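Local coordinates for protein 5-ketofructose reductase (Gluconobacter sp., PDB 7COK) that reduces 5-ketofructose, probably to fructose with a nicotinamide cofactor, and belongs to the shikimate dehydrogenase family, at residues 126-131 with 152-157; 135-140 with 162-167; 193-198 with 223-228. One frame throughout, in Å; residues are numbered along the deposited sequence.

Contacts 1 and 3 are buried strand pairings of one parallel sheet, joined through the neighbouring strands 126-130 and 193-196, where the backbones of L130 and I195 probably bond. Contact 2 lies in the helix layer beside the sheet and is only partly buried: helices 134-145 and 158-171 pack beside each other over the face that carries I129 and I153. The chemistry follows the place. Contact 1 is mainly backbone hydrogen bonding with branched aliphatic side chains. Contact 3 adds a buried amide-carboxylate bond just where its strands end. Contact 2 has no hydrogen bond between its segments and relies on aliphatic groups and one arginine. A136 packs against G131 of contact 1, and I139 against V225 of contact 3.

Contact 1. Residues 126-131 with 152-157; sequences RVVILG and TIVNRD
V127 O accepts the backbone N of T152 at 2.8 Å, within a parallel pairing that V127 already joins through H150; a water that donates to V127 O also bonds T152 OG1, which chi1 of -61° sets beside its own backbone N. V128 stands side by side with T152, while the V128 and V154 side chains cross obliquely, CG1 of V128 3.9 Å from CG2 of V154. I129 bonds the partner strand through both backbone polar atoms: I129 N donates to T152 O (2.8 Å) and I129 O accepts V154 N (2.9 Å). Its side chain shares a face with I153, on the side packed by helices 134-145 and 158-171. L130 returns to the face of V128 and V154, its CD2 lying 4.3 Å from V154 CB. G131 N adds the last bond, to V154 O at 2.7 Å. With phi at 103°, any side chain here would press on the L130 carbonyl. The buried G131 O has no polar partner; I153 CG2 packs against it. N155 OD1 rests 3.6 Å from G131 CA, and N155 ND2 donates to D157 O (2.8 Å). An alanine in place of N155 would probably leave D157 O without this donor and G131 CA without its packed oxygen, the turn less fixed. Adjacent parallel strands joined through a helix, with a glycine-rich turn after the first, characterise the beta-alpha-beta start of a Rossmann fold.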
loop_
_atom_site.group_PDB
_atom_site.type_symbol
_atom_site.label_atom_id
_atom_site.label_comp_id
_atom_site.label_asym_id
_atom_site.label_seq_id
_atom_site.Cartn_x
_atom_site.Cartn_y
_atom_site.Cartn_z
ATOM N N ARG A 126 6.517 -42.613 3.492
ATOM C CA ARG A 126 7.542 -42.504 4.521
ATOM C C ARG A 126 8.538 -41.431 4.111
ATOM O O ARG A 126 9.134 -41.470 3.022
ATOM C CB ARG A 126 8.218 -43.847 4.752
ATOM C CG ARG A 126 7.200 -44.918 5.091
ATOM C CD ARG A 126 7.839 -46.260 5.377
ATOM N NE ARG A 126 8.700 -46.245 6.565
ATOM C CZ ARG A 126 8.301 -46.443 7.822
ATOM N NH1 ARG A 126 9.204 -46.408 8.795
ATOM N NH2 ARG A 126 7.023 -46.667 8.112
ATOM N N VAL A 127 8.693 -40.448 4.996
ATOM C CA VAL A 127 9.369 -39.192 4.691
ATOM C C VAL A 127 10.536 -38.938 5.647
ATOM O O VAL A 127 10.417 -39.195 6.852
ATOM C CB VAL A 127 8.407 -37.994 4.845
ATOM C CG1 VAL A 127 9.078 -36.688 4.429
ATOM C CG2 VAL A 127 7.115 -38.181 4.048
ATOM N N VAL A 128 11.640 -38.417 5.107
ATOM C CA VAL A 128 12.775 -37.929 5.904
ATOM C C VAL A 128 12.941 -36.433 5.688
ATOM O O VAL A 128 13.056 -35.982 4.532
ATOM C CB VAL A 128 14.104 -38.645 5.557
ATOM C CG1 VAL A 128 15.285 -37.964 6.251
ATOM C CG2 VAL A 128 14.046 -40.091 5.995
ATOM N N ILE A 129 12.982 -35.672 6.789
ATOM C CA ILE A 129 13.211 -34.231 6.734
ATOM C C ILE A 129 14.547 -33.949 7.393
ATOM O O ILE A 129 14.763 -34.293 8.567
ATOM C CB ILE A 129 12.111 -33.447 7.478
ATOM C CG1 ILE A 129 10.731 -33.826 6.935
ATOM C CG2 ILE A 129 12.426 -31.934 7.452
ATOM C CD1 ILE A 129 9.595 -33.082 7.625
ATOM N N LEU A 130 15.461 -33.368 6.628
ATOM C CA LEU A 130 16.746 -32.907 7.155
ATOM C C LEU A 130 16.588 -31.517 7.728
ATOM O O LEU A 130 16.350 -30.559 6.988
ATOM C CB LEU A 130 17.854 -32.897 6.084
ATOM C CG LEU A 130 17.941 -34.145 5.229
ATOM C CD1 LEU A 130 18.771 -33.851 3.987
ATOM C CD2 LEU A 130 18.444 -35.353 6.024
ATOM N N GLY A 131 16.822 -31.401 9.033
ATOM C CA GLY A 131 16.732 -30.122 9.750
ATOM C C GLY A 131 15.456 -30.013 10.559
ATOM O O GLY A 131 14.463 -30.671 10.235
ATOM N N THR A 152 10.420 -38.839 9.675
ATOM C CA THR A 152 11.674 -38.881 10.441
ATOM C C THR A 152 12.287 -37.495 10.315
ATOM O O THR A 152 12.450 -37.000 9.193
ATOM C CB THR A 152 12.665 -39.953 9.917
ATOM O OG1 THR A 152 12.086 -41.257 10.019
ATOM C CG2 THR A 152 13.968 -39.948 10.750
ATOM N N ILE A 153 12.595 -36.864 11.450
ATOM C CA ILE A 153 13.205 -35.539 11.465
ATOM C C ILE A 153 14.637 -35.715 11.956
ATOM O O ILE A 153 14.855 -36.340 12.991
ATOM C CB ILE A 153 12.423 -34.525 12.339
ATOM C CG1 ILE A 153 10.957 -34.448 11.885
ATOM C CG2 ILE A 153 13.042 -33.148 12.215
ATOM C CD1 ILE A 153 10.014 -35.391 12.607
ATOM N N VAL A 154 15.588 -35.234 11.169
ATOM C CA VAL A 154 17.026 -35.464 11.377
ATOM C C VAL A 154 17.662 -34.115 11.685
ATOM O O VAL A 154 17.496 -33.130 10.957
ATOM C CB VAL A 154 17.703 -36.160 10.142
ATOM C CG1 VAL A 154 19.143 -36.558 10.429
ATOM C CG2 VAL A 154 16.955 -37.415 9.746
ATOM N N ASN A 155 18.326 -34.035 12.835
ATOM C CA ASN A 155 18.916 -32.775 13.264
ATOM C C ASN A 155 20.120 -33.038 14.157
ATOM O O ASN A 155 20.128 -34.005 14.909
ATOM C CB ASN A 155 17.871 -31.957 14.043
ATOM C CG ASN A 155 18.168 -30.464 14.043
ATOM O OD1 ASN A 155 18.349 -29.843 12.997
ATOM N ND2 ASN A 155 18.212 -29.873 15.241
ATOM N N ARG A 156 21.141 -32.182 14.065
ATOM C CA ARG A 156 22.313 -32.340 14.934
ATOM C C ARG A 156 21.876 -32.234 16.384
ATOM O O ARG A 156 22.293 -33.048 17.192
ATOM C CB ARG A 156 23.406 -31.337 14.585
ATOM C CG ARG A 156 24.044 -31.568 13.236
ATOM C CD ARG A 156 25.371 -30.826 13.114
ATOM N NE ARG A 156 26.428 -31.421 13.938
ATOM C CZ ARG A 156 27.162 -32.489 13.603
ATOM N NH1 ARG A 156 26.981 -33.120 12.442
ATOM N NH2 ARG A 156 28.082 -32.935 14.433
ATOM N N ASP A 157 21.004 -31.273 16.696
ATOM C CA ASP A 157 20.386 -31.210 18.022
ATOM C C ASP A 157 19.092 -32.001 17.942
ATOM O O ASP A 157 18.050 -31.475 17.525
ATOM C CB ASP A 157 20.145 -29.763 18.448
ATOM C CG ASP A 157 19.459 -29.647 19.806
ATOM O OD1 ASP A 157 19.076 -30.682 20.394
ATOM O OD2 ASP A 157 19.275 -28.507 20.272
HETATM O O HOH W 1 10.475 -41.806 7.838
#

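Contact 2. Residues 135-140 with 162-167; sequences AARAIA and ETIAAL
R137 lays its guanidinium against L167 while donating NE to the backbone O of I89, outside the two helices; a weak bond from NH2 to L88 O adds to this grip. CG stands anti to the backbone N (chi1 -176°), and the chain runs extended as far as NE, which carries the charged group well out from its helix. L167 CD2 sits over the centre of one guanidinium face, 3.6 Å from R137 CZ, and the two side chains cross at about a right angle. L167 CD1 reaches the NH2 end at 4.0 Å. T163 CG2 comes to the rim instead, near the guanidinium plane and 4.0 Å from R137 NH1. The flat group thus meets methyls over a face and at an edge, while the bonds to I89 and L88 help fix its rotation.

Deeper in, I164 fills the gap between the helices. Its CD1 lies 3.7 Å from R137 N and 3.9 Å from R137 CB, and also touches A136 CB at 4.2 Å. The other branch, I164 CG2, meets A140 CB at 3.7 Å. Small alanines on one helix thus receive a branched side chain from the other, at an axis separation of 10.2 Å. The helices run nearly parallel, 18° apart. Since I129 packs against A136 and A140, and I153 against I164, both helices lie on one face of the parallel sheet, as in one of the two helix layers that flank the sheet of a Rossmann-type alpha/beta domain.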
loop_
_atom_site.group_PDB
_atom_site.type_symbol
_atom_site.label_atom_id
_atom_site.label_comp_id
_atom_site.label_asym_id
_atom_site.label_seq_id
_atom_site.Cartn_x
_atom_site.Cartn_y
_atom_site.Cartn_z
ATOM N N ALA A 135 10.628 -24.124 8.910
ATOM C CA ALA A 135 10.261 -24.803 7.653
ATOM C C ALA A 135 9.986 -26.288 7.887
ATOM O O ALA A 135 8.957 -26.818 7.477
ATOM C CB ALA A 135 11.354 -24.602 6.614
ATOM N N ALA A 136 10.884 -26.945 8.620
ATOM C CA ALA A 136 10.717 -28.359 8.937
ATOM C C ALA A 136 9.426 -28.671 9.727
ATOM O O ALA A 136 8.710 -29.635 9.397
ATOM C CB ALA A 136 11.929 -28.896 9.668
ATOM N N ARG A 137 9.157 -27.869 10.758
ATOM C CA ARG A 137 7.932 -28.000 11.552
ATOM C C ARG A 137 6.684 -27.908 10.677
ATOM O O ARG A 137 5.800 -28.784 10.772
ATOM C CB ARG A 137 7.928 -27.001 12.719
ATOM C CG ARG A 137 6.745 -27.127 13.638
ATOM C CD ARG A 137 6.799 -26.004 14.662
ATOM N NE ARG A 137 5.644 -26.056 15.556
ATOM C CZ ARG A 137 5.625 -26.707 16.721
ATOM N NH1 ARG A 137 6.698 -27.369 17.163
ATOM N NH2 ARG A 137 4.519 -26.714 17.449
ATOM N N ALA A 138 6.594 -26.855 9.845
ATOM C CA ALA A 138 5.413 -26.693 8.987
ATOM C C ALA A 138 5.264 -27.798 7.951
ATOM O O ALA A 138 4.150 -28.294 7.728
ATOM C CB ALA A 138 5.409 -25.321 8.338
ATOM N N ILE A 139 6.374 -28.177 7.330
ATOM C CA ILE A 139 6.392 -29.252 6.335
ATOM C C ILE A 139 5.934 -30.577 6.981
ATOM O O ILE A 139 5.106 -31.277 6.428
ATOM C CB ILE A 139 7.771 -29.388 5.643
ATOM C CG1 ILE A 139 7.934 -28.225 4.670
ATOM C CG2 ILE A 139 7.883 -30.693 4.855
ATOM C CD1 ILE A 139 9.369 -28.007 4.227
ATOM N N ALA A 140 6.455 -30.888 8.169
ATOM C CA ALA A 140 6.055 -32.105 8.889
ATOM C C ALA A 140 4.545 -32.116 9.189
ATOM O O ALA A 140 3.862 -33.102 8.929
ATOM C CB ALA A 140 6.880 -32.280 10.151
ATOM N N GLU A 162 13.062 -34.001 18.099
ATOM C CA GLU A 162 12.120 -34.694 18.978
ATOM C C GLU A 162 10.885 -33.854 19.265
ATOM O O GLU A 162 9.802 -34.414 19.395
ATOM C CB GLU A 162 12.799 -35.180 20.280
ATOM C CG GLU A 162 11.935 -36.031 21.215
ATOM C CD GLU A 162 11.291 -37.250 20.569
ATOM O OE1 GLU A 162 11.845 -37.797 19.599
ATOM O OE2 GLU A 162 10.214 -37.673 21.047
ATOM N N THR A 163 11.042 -32.530 19.310
ATOM C CA THR A 163 9.910 -31.606 19.492
ATOM C C THR A 163 8.917 -31.754 18.333
ATOM O O THR A 163 7.718 -31.899 18.547
ATOM C CB THR A 163 10.363 -30.146 19.650
ATOM O OG1 THR A 163 11.155 -30.015 20.844
ATOM C CG2 THR A 163 9.150 -29.193 19.760
ATOM N N ILE A 164 9.441 -31.792 17.112
ATOM C CA ILE A 164 8.603 -31.997 15.949
ATOM C C ILE A 164 8.023 -33.434 15.906
ATOM O O ILE A 164 6.818 -33.617 15.670
ATOM C CB ILE A 164 9.319 -31.569 14.643
ATOM C CG1 ILE A 164 9.714 -30.078 14.719
ATOM C CG2 ILE A 164 8.428 -31.864 13.438
ATOM C CD1 ILE A 164 10.651 -29.571 13.635
ATOM N N ALA A 165 8.850 -34.452 16.157
ATOM C CA ALA A 165 8.339 -35.821 16.221
ATOM C C ALA A 165 7.168 -35.978 17.210
ATOM O O ALA A 165 6.154 -36.608 16.852
ATOM C CB ALA A 165 9.449 -36.818 16.529
ATOM N N ALA A 166 7.309 -35.363 18.393
ATOM C CA ALA A 166 6.298 -35.408 19.457
ATOM C C ALA A 166 5.014 -34.724 18.988
ATOM O O ALA A 166 3.929 -35.244 19.194
ATOM C CB ALA A 166 6.816 -34.760 20.733
ATOM N N LEU A 167 5.153 -33.588 18.309
ATOM C CA LEU A 167 4.003 -32.895 17.726
ATOM C C LEU A 167 3.235 -33.800 16.763
ATOM O O LEU A 167 2.015 -33.867 16.812
ATOM C CB LEU A 167 4.450 -31.615 17.012
ATOM C CG LEU A 167 3.393 -30.767 16.288
ATOM C CD1 LEU A 167 2.401 -30.130 17.248
ATOM C CD2 LEU A 167 4.127 -29.701 15.479
#

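Contact 3. Residues 193-198 with 223-228; sequences ILINAT and ADVIPN
L194 O accepts A223 N at 2.8 Å, and N196 N reaches back to A223 O at the same length, 2.8 Å; with V225 N donating to N196 O (3.0 Å), these backbone bonds carry the parallel pairing to the strand ends. The CA of I195 also makes a CH...O contact with A223 O.

The polar side chains gather at the strand ends. N196 and D224 lie side by side, pointing the same way, with amide and carboxylate planes 87° apart. N196 ND2 donates to D224 OD1 at 2.7 Å, almost straight at 170°: the acceptor lies in the amide plane, but the donor stands above the carboxylate plane. I226 N approaches D224 OD1 from the opposite face at 3.1 Å and closes an Asx turn, while D224 OD2 is held by T232 OG1. N196 OD1 makes a second Asx turn with T198 N, which sits above the amide plane; T198 OG1 donates to the same oxygen in that plane, on a lone pair, at 2.7 Å. N196 ND2 also donates to T198 O, less straight (138°), with the acceptor tilted from the amide plane. Two donors thus grip both D224 OD1 and N196 OD1, and both chain turns are tied to one buried polar pair.

The strands are neighbours in the six-stranded parallel sheet of the Rossmann-type domain, where strand 193-196 lies between 126-130 and 221-224, and the chain between them contains no helix.

Apolar groups complete the contact. Both V225 methyls, CG1 and CG2, pack on N196 O, CG1 at 3.4 Å, and CG2 also reaches A197 CA. On the other face from N196, I195 CG2 packs loosely against A223 CB and V225 CG1. I226 CD1 lies 3.6 Å from N196 ND2 and also touches T198 O.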
loop_
_atom_site.group_PDB
_atom_site.type_symbol
_atom_site.label_atom_id
_atom_site.label_comp_id
_atom_site.label_asym_id
_atom_site.label_seq_id
_atom_site.Cartn_x
_atom_site.Cartn_y
_atom_site.Cartn_z
ATOM N N ILE A 193 10.355 -40.098 0.308
ATOM C CA ILE A 193 10.560 -38.674 0.072
ATOM C C ILE A 193 11.663 -38.187 1.011
ATOM O O ILE A 193 11.615 -38.462 2.221
ATOM C CB ILE A 193 9.268 -37.861 0.364
ATOM C CG1 ILE A 193 8.103 -38.347 -0.512
ATOM C CG2 ILE A 193 9.504 -36.355 0.208
ATOM C CD1 ILE A 193 6.737 -38.021 0.056
ATOM N N LEU A 194 12.641 -37.483 0.467
ATOM C CA LEU A 194 13.696 -36.821 1.234
ATOM C C LEU A 194 13.637 -35.313 1.014
ATOM O O LEU A 194 13.649 -34.851 -0.118
ATOM C CB LEU A 194 15.064 -37.369 0.833
ATOM C CG LEU A 194 16.297 -36.688 1.436
ATOM C CD1 LEU A 194 16.347 -36.944 2.936
ATOM C CD2 LEU A 194 17.579 -37.235 0.829
ATOM N N ILE A 195 13.578 -34.547 2.100
ATOM C CA ILE A 195 13.442 -33.108 2.019
ATOM C C ILE A 195 14.555 -32.428 2.788
ATOM O O ILE A 195 14.721 -32.684 3.991
ATOM C CB ILE A 195 12.105 -32.635 2.654
ATOM C CG1 ILE A 195 10.903 -33.425 2.111
ATOM C CG2 ILE A 195 11.928 -31.135 2.442
ATOM C CD1 ILE A 195 9.669 -33.303 2.974
ATOM N N ASN A 196 15.315 -31.559 2.124
ATOM C CA ASN A 196 16.218 -30.696 2.848
ATOM C C ASN A 196 15.506 -29.454 3.358
ATOM O O ASN A 196 15.065 -28.626 2.557
ATOM C CB ASN A 196 17.385 -30.250 1.988
ATOM C CG ASN A 196 18.235 -29.251 2.719
ATOM O OD1 ASN A 196 18.707 -29.541 3.810
ATOM N ND2 ASN A 196 18.316 -28.040 2.204
ATOM N N ALA A 197 15.478 -29.275 4.682
ATOM C CA ALA A 197 14.937 -28.058 5.290
ATOM C C ALA A 197 16.028 -27.246 5.998
ATOM O O ALA A 197 15.736 -26.359 6.800
ATOM C CB ALA A 197 13.808 -28.437 6.234
ATOM N N THR A 198 17.280 -27.546 5.679
ATOM C CA THR A 198 18.410 -26.778 6.213
ATOM C C THR A 198 18.717 -25.612 5.292
ATOM O O THR A 198 18.192 -25.519 4.172
ATOM C CB THR A 198 19.704 -27.624 6.409
ATOM O OG1 THR A 198 20.331 -27.864 5.135
ATOM C CG2 THR A 198 19.416 -28.947 7.167
ATOM N N ALA A 223 13.531 -33.264 -2.417
ATOM C CA ALA A 223 13.082 -31.862 -2.426
ATOM C C ALA A 223 14.025 -31.006 -1.585
ATOM O O ALA A 223 14.640 -31.494 -0.626
ATOM C CB ALA A 223 11.668 -31.778 -1.896
ATOM N N ASP A 224 14.094 -29.738 -1.921
ATOM C CA ASP A 224 14.926 -28.790 -1.207
ATOM C C ASP A 224 14.174 -27.480 -1.050
ATOM O O ASP A 224 13.683 -26.917 -2.015
ATOM C CB ASP A 224 16.220 -28.560 -1.984
ATOM C CG ASP A 224 17.318 -27.939 -1.149
ATOM O OD1 ASP A 224 17.071 -27.310 -0.091
ATOM O OD2 ASP A 224 18.474 -28.095 -1.540
ATOM N N VAL A 225 14.079 -26.989 0.186
ATOM C CA VAL A 225 13.417 -25.693 0.459
ATOM C C VAL A 225 14.210 -24.462 0.001
ATOM O O VAL A 225 13.638 -23.377 -0.175
ATOM C CB VAL A 225 13.023 -25.517 1.953
ATOM C CG1 VAL A 225 12.211 -26.714 2.442
ATOM C CG2 VAL A 225 14.248 -25.279 2.841
ATOM N N ILE A 226 15.524 -24.623 -0.178
ATOM C CA ILE A 226 16.366 -23.508 -0.622
ATOM C C ILE A 226 15.918 -22.978 -2.000
ATOM O O ILE A 226 15.823 -23.742 -2.941
ATOM C CB ILE A 226 17.847 -23.948 -0.628
ATOM C CG1 ILE A 226 18.353 -24.138 0.821
ATOM C CG2 ILE A 226 18.712 -22.962 -1.412
ATOM C CD1 ILE A 226 19.648 -24.925 0.929
ATOM N N PRO A 227 15.599 -21.677 -2.104
ATOM C CA PRO A 227 15.142 -21.150 -3.413
ATOM C C PRO A 227 16.236 -20.560 -4.294
ATOM O O PRO A 227 16.008 -20.295 -5.478
ATOM C CB PRO A 227 14.153 -20.059 -3.013
ATOM C CG PRO A 227 14.617 -19.590 -1.654
ATOM C CD PRO A 227 15.395 -20.706 -1.005
ATOM N N ASN A 228 17.422 -20.373 -3.715
ATOM C CA ASN A 228 18.530 -19.702 -4.381
ATOM C C ASN A 228 19.869 -20.300 -3.919
ATOM O O ASN A 228 20.252 -20.112 -2.761
ATOM C CB ASN A 228 18.450 -18.187 -4.110
ATOM C CG ASN A 228 19.476 -17.392 -4.898
ATOM O OD1 ASN A 228 19.941 -17.844 -5.945
ATOM N ND2 ASN A 228 19.818 -16.195 -4.412
#